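Local coordinates for ribonucleoside-diphosphate reductase (Pseudomonas aeruginosa, PDB 5IM3), which probably catalyses the reduction of ribonucleoside diphosphates to deoxyribonucleotides, the precursors of DNA, under allosteric control by nucleotides such as dATP, at residues M162-T167 against A242-H247. Residues are numbered along the deposited sequence; the frame is centred on the assembly and turned at random.
Sequences MGRLNT and AESATH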
ATOM      1  N   MET A 162     -15.078  63.180  25.568  1.00 99.68           N
ATOM      2  CA  MET A 162     -16.224  62.462  25.027  1.00 98.55           C
ATOM      3  C   MET A 162     -16.726  63.095  23.735  1.00 96.62           C
ATOM      4  O   MET A 162     -17.265  62.391  22.873  1.00 95.46           O
ATOM      5  CB  MET A 162     -17.349  62.421  26.061  1.00101.14           C
ATOM      6  CG  MET A 162     -18.212  61.168  26.003  1.00102.57           C
ATOM      7  SD  MET A 162     -17.309  59.674  26.466  1.00102.77           S
ATOM      8  CE  MET A 162     -18.652  58.503  26.651  1.00101.64           C
ATOM      9  N   GLY A 163     -16.554  64.409  23.581  1.00 92.34           N
ATOM     10  CA  GLY A 163     -16.978  65.060  22.351  1.00 91.59           C
ATOM     11  C   GLY A 163     -16.163  64.613  21.152  1.00 89.72           C
ATOM     12  O   GLY A 163     -16.714  64.303  20.091  1.00 89.40           O
ATOM     13  N   ARG A 164     -14.836  64.571  21.303  1.00 84.59           N
ATOM     14  CA  ARG A 164     -13.987  64.130  20.201  1.00 82.34           C
ATOM     15  C   ARG A 164     -14.156  62.642  19.930  1.00 80.96           C
ATOM     16  O   ARG A 164     -13.981  62.197  18.790  1.00 79.25           O
ATOM     17  CB  ARG A 164     -12.522  64.446  20.505  1.00 80.94           C
ATOM     18  CG  ARG A 164     -11.596  64.236  19.315  1.00 79.87           C
ATOM     19  CD  ARG A 164     -10.133  64.396  19.692  1.00 78.93           C
ATOM     20  NE  ARG A 164      -9.273  64.421  18.511  1.00 77.38           N
ATOM     21  CZ  ARG A 164      -8.875  63.340  17.845  1.00 75.37           C
ATOM     22  NH1 ARG A 164      -9.254  62.128  18.235  1.00 74.13           N
ATOM     23  NH2 ARG A 164      -8.096  63.470  16.780  1.00 74.99           N
ATOM     24  N   LEU A 165     -14.492  61.860  20.958  1.00 81.57           N
ATOM     25  CA  LEU A 165     -14.697  60.430  20.762  1.00 81.54           C
ATOM     26  C   LEU A 165     -15.911  60.163  19.883  1.00 83.14           C
ATOM     27  O   LEU A 165     -15.887  59.259  19.039  1.00 81.99           O
ATOM     28  CB  LEU A 165     -14.849  59.735  22.114  1.00 81.88           C
ATOM     29  CG  LEU A 165     -15.188  58.245  22.065  1.00 81.68           C
ATOM     30  CD1 LEU A 165     -14.136  57.475  21.281  1.00 80.00           C
ATOM     31  CD2 LEU A 165     -15.322  57.693  23.475  1.00 82.18           C
ATOM     32  N   ASN A 166     -16.984  60.937  20.066  1.00 90.75           N
ATOM     33  CA  ASN A 166     -18.159  60.782  19.218  1.00 92.51           C
ATOM     34  C   ASN A 166     -17.894  61.270  17.800  1.00 90.16           C
ATOM     35  O   ASN A 166     -18.532  60.795  16.853  1.00 90.68           O
ATOM     36  CB  ASN A 166     -19.347  61.537  19.818  1.00 97.06           C
ATOM     37  CG  ASN A 166     -19.921  60.846  21.039  1.00 99.25           C
ATOM     38  OD1 ASN A 166     -20.857  60.053  20.932  1.00100.46           O
ATOM     39  ND2 ASN A 166     -19.364  61.144  22.208  1.00 99.76           N
ATOM     40  N   THR A 167     -16.958  62.206  17.630  1.00 83.94           N
ATOM     41  CA  THR A 167     -16.716  62.773  16.307  1.00 83.63           C
ATOM     42  C   THR A 167     -16.006  61.781  15.394  1.00 82.78           C
ATOM     43  O   THR A 167     -16.383  61.627  14.226  1.00 83.00           O
ATOM     44  CB  THR A 167     -15.898  64.059  16.428  1.00 82.03           C
ATOM     45  OG1 THR A 167     -16.560  64.969  17.315  1.00 82.15           O
ATOM     46  CG2 THR A 167     -15.734  64.717  15.062  1.00 82.06           C
ATOM     47  N   ALA A 242       0.376  69.479  13.375  1.00 74.07           N
ATOM     48  CA  ALA A 242      -0.604  69.428  14.449  1.00 77.92           C
ATOM     49  C   ALA A 242      -0.304  68.226  15.330  1.00 80.46           C
ATOM     50  O   ALA A 242       0.203  67.205  14.858  1.00 76.92           O
ATOM     51  CB  ALA A 242      -2.035  69.344  13.904  1.00 77.18           C
ATOM     52  N   GLU A 243      -0.614  68.362  16.618  1.00 98.86           N
ATOM     53  CA  GLU A 243      -0.428  67.265  17.557  1.00102.76           C
ATOM     54  C   GLU A 243      -1.570  66.259  17.513  1.00 99.13           C
ATOM     55  O   GLU A 243      -1.468  65.201  18.143  1.00 98.43           O
ATOM     56  CB  GLU A 243      -0.277  67.819  18.979  1.00109.40           C
ATOM     57  CG  GLU A 243       0.728  67.070  19.846  1.00113.87           C
ATOM     58  CD  GLU A 243       2.147  67.163  19.314  1.00116.65           C
ATOM     59  OE1 GLU A 243       2.949  66.243  19.588  1.00117.74           O
ATOM     60  OE2 GLU A 243       2.462  68.153  18.617  1.00117.80           O
ATOM     61  N   SER A 244      -2.638  66.559  16.778  1.00 89.63           N
ATOM     62  CA  SER A 244      -3.808  65.698  16.678  1.00 86.04           C
ATOM     63  C   SER A 244      -4.722  66.280  15.609  1.00 82.53           C
ATOM     64  O   SER A 244      -4.649  67.472  15.296  1.00 85.66           O
ATOM     65  CB  SER A 244      -4.540  65.587  18.020  1.00 88.94           C
ATOM     66  OG  SER A 244      -5.763  64.886  17.885  1.00 89.77           O
ATOM     67  N   ALA A 245      -5.578  65.429  15.048  1.00 71.61           N
ATOM     68  CA  ALA A 245      -6.504  65.893  14.022  1.00 70.99           C
ATOM     69  C   ALA A 245      -7.539  64.814  13.736  1.00 69.58           C
ATOM     70  O   ALA A 245      -7.284  63.621  13.932  1.00 68.44           O
ATOM     71  CB  ALA A 245      -5.760  66.271  12.735  1.00 68.66           C
ATOM     72  N   THR A 246      -8.711  65.252  13.270  1.00 72.50           N
ATOM     73  CA  THR A 246      -9.784  64.370  12.838  1.00 73.02           C
ATOM     74  C   THR A 246      -9.776  64.258  11.315  1.00 73.41           C
ATOM     75  O   THR A 246      -8.958  64.871  10.625  1.00 74.20           O
ATOM     76  CB  THR A 246     -11.141  64.881  13.336  1.00 76.11           C
ATOM     77  OG1 THR A 246     -11.398  66.181  12.790  1.00 77.72           O
ATOM     78  CG2 THR A 246     -11.169  64.957  14.855  1.00 75.39           C
ATOM     79  N   HIS A 247     -10.709  63.471  10.781  1.00 77.28           N
ATOM     80  CA  HIS A 247     -10.756  63.225   9.344  1.00 77.77           C
ATOM     81  C   HIS A 247     -11.079  64.495   8.564  1.00 81.28           C
ATOM     82  O   HIS A 247     -10.230  65.002   7.827  1.00 80.78           O
ATOM     83  CB  HIS A 247     -11.776  62.137   9.010  1.00 77.23           C
ATOM     84  CG  HIS A 247     -11.979  61.940   7.541  1.00 77.84           C
ATOM     85  ND1 HIS A 247     -13.177  62.206   6.912  1.00 79.53           N
ATOM     86  CD2 HIS A 247     -11.128  61.527   6.571  1.00 76.45           C
ATOM     87  CE1 HIS A 247     -13.060  61.954   5.621  1.00 79.80           C
ATOM     88  NE2 HIS A 247     -11.826  61.540   5.387  1.00 78.19           N
TER
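The first helix of the second ATP cone, 162-173, meets the connecting loop between helices 219-239 and 250-267 here, through R164 against S244, A245 and T246. The contact joins this helix to the loop, away from the dATP sites. R164 reaches across with CG anti to the backbone N (chi1 -170°), and the chain stays extended from CG to NE. Its guanidinium arrives among three successive loop residues. R164 NH2 lies 2.9 Å from S244 OG and 3.0 Å from A245 O, but the angles are too poor for either to be a hydrogen bond. A245 O sits at the guanidinium edge, near its plane, and S244 OG approaches obliquely. T246 CG2 lies over one face of the R164 guanidinium, 3.7 Å above its plane and offset toward the rim. The charge is met by D229 of helix 219-239, whose OD2 makes a salt bridge with R164 NH1. R164 thus touches the loop through NH2 and pairs with helix 219-239 through NH1. R232 of that helix gives A245 O a hydrogen bond from NE. On the R164 side, T167 turns its hydroxyl back into its own helix: T167 OG1 donates to G163 O at 2.9 Å.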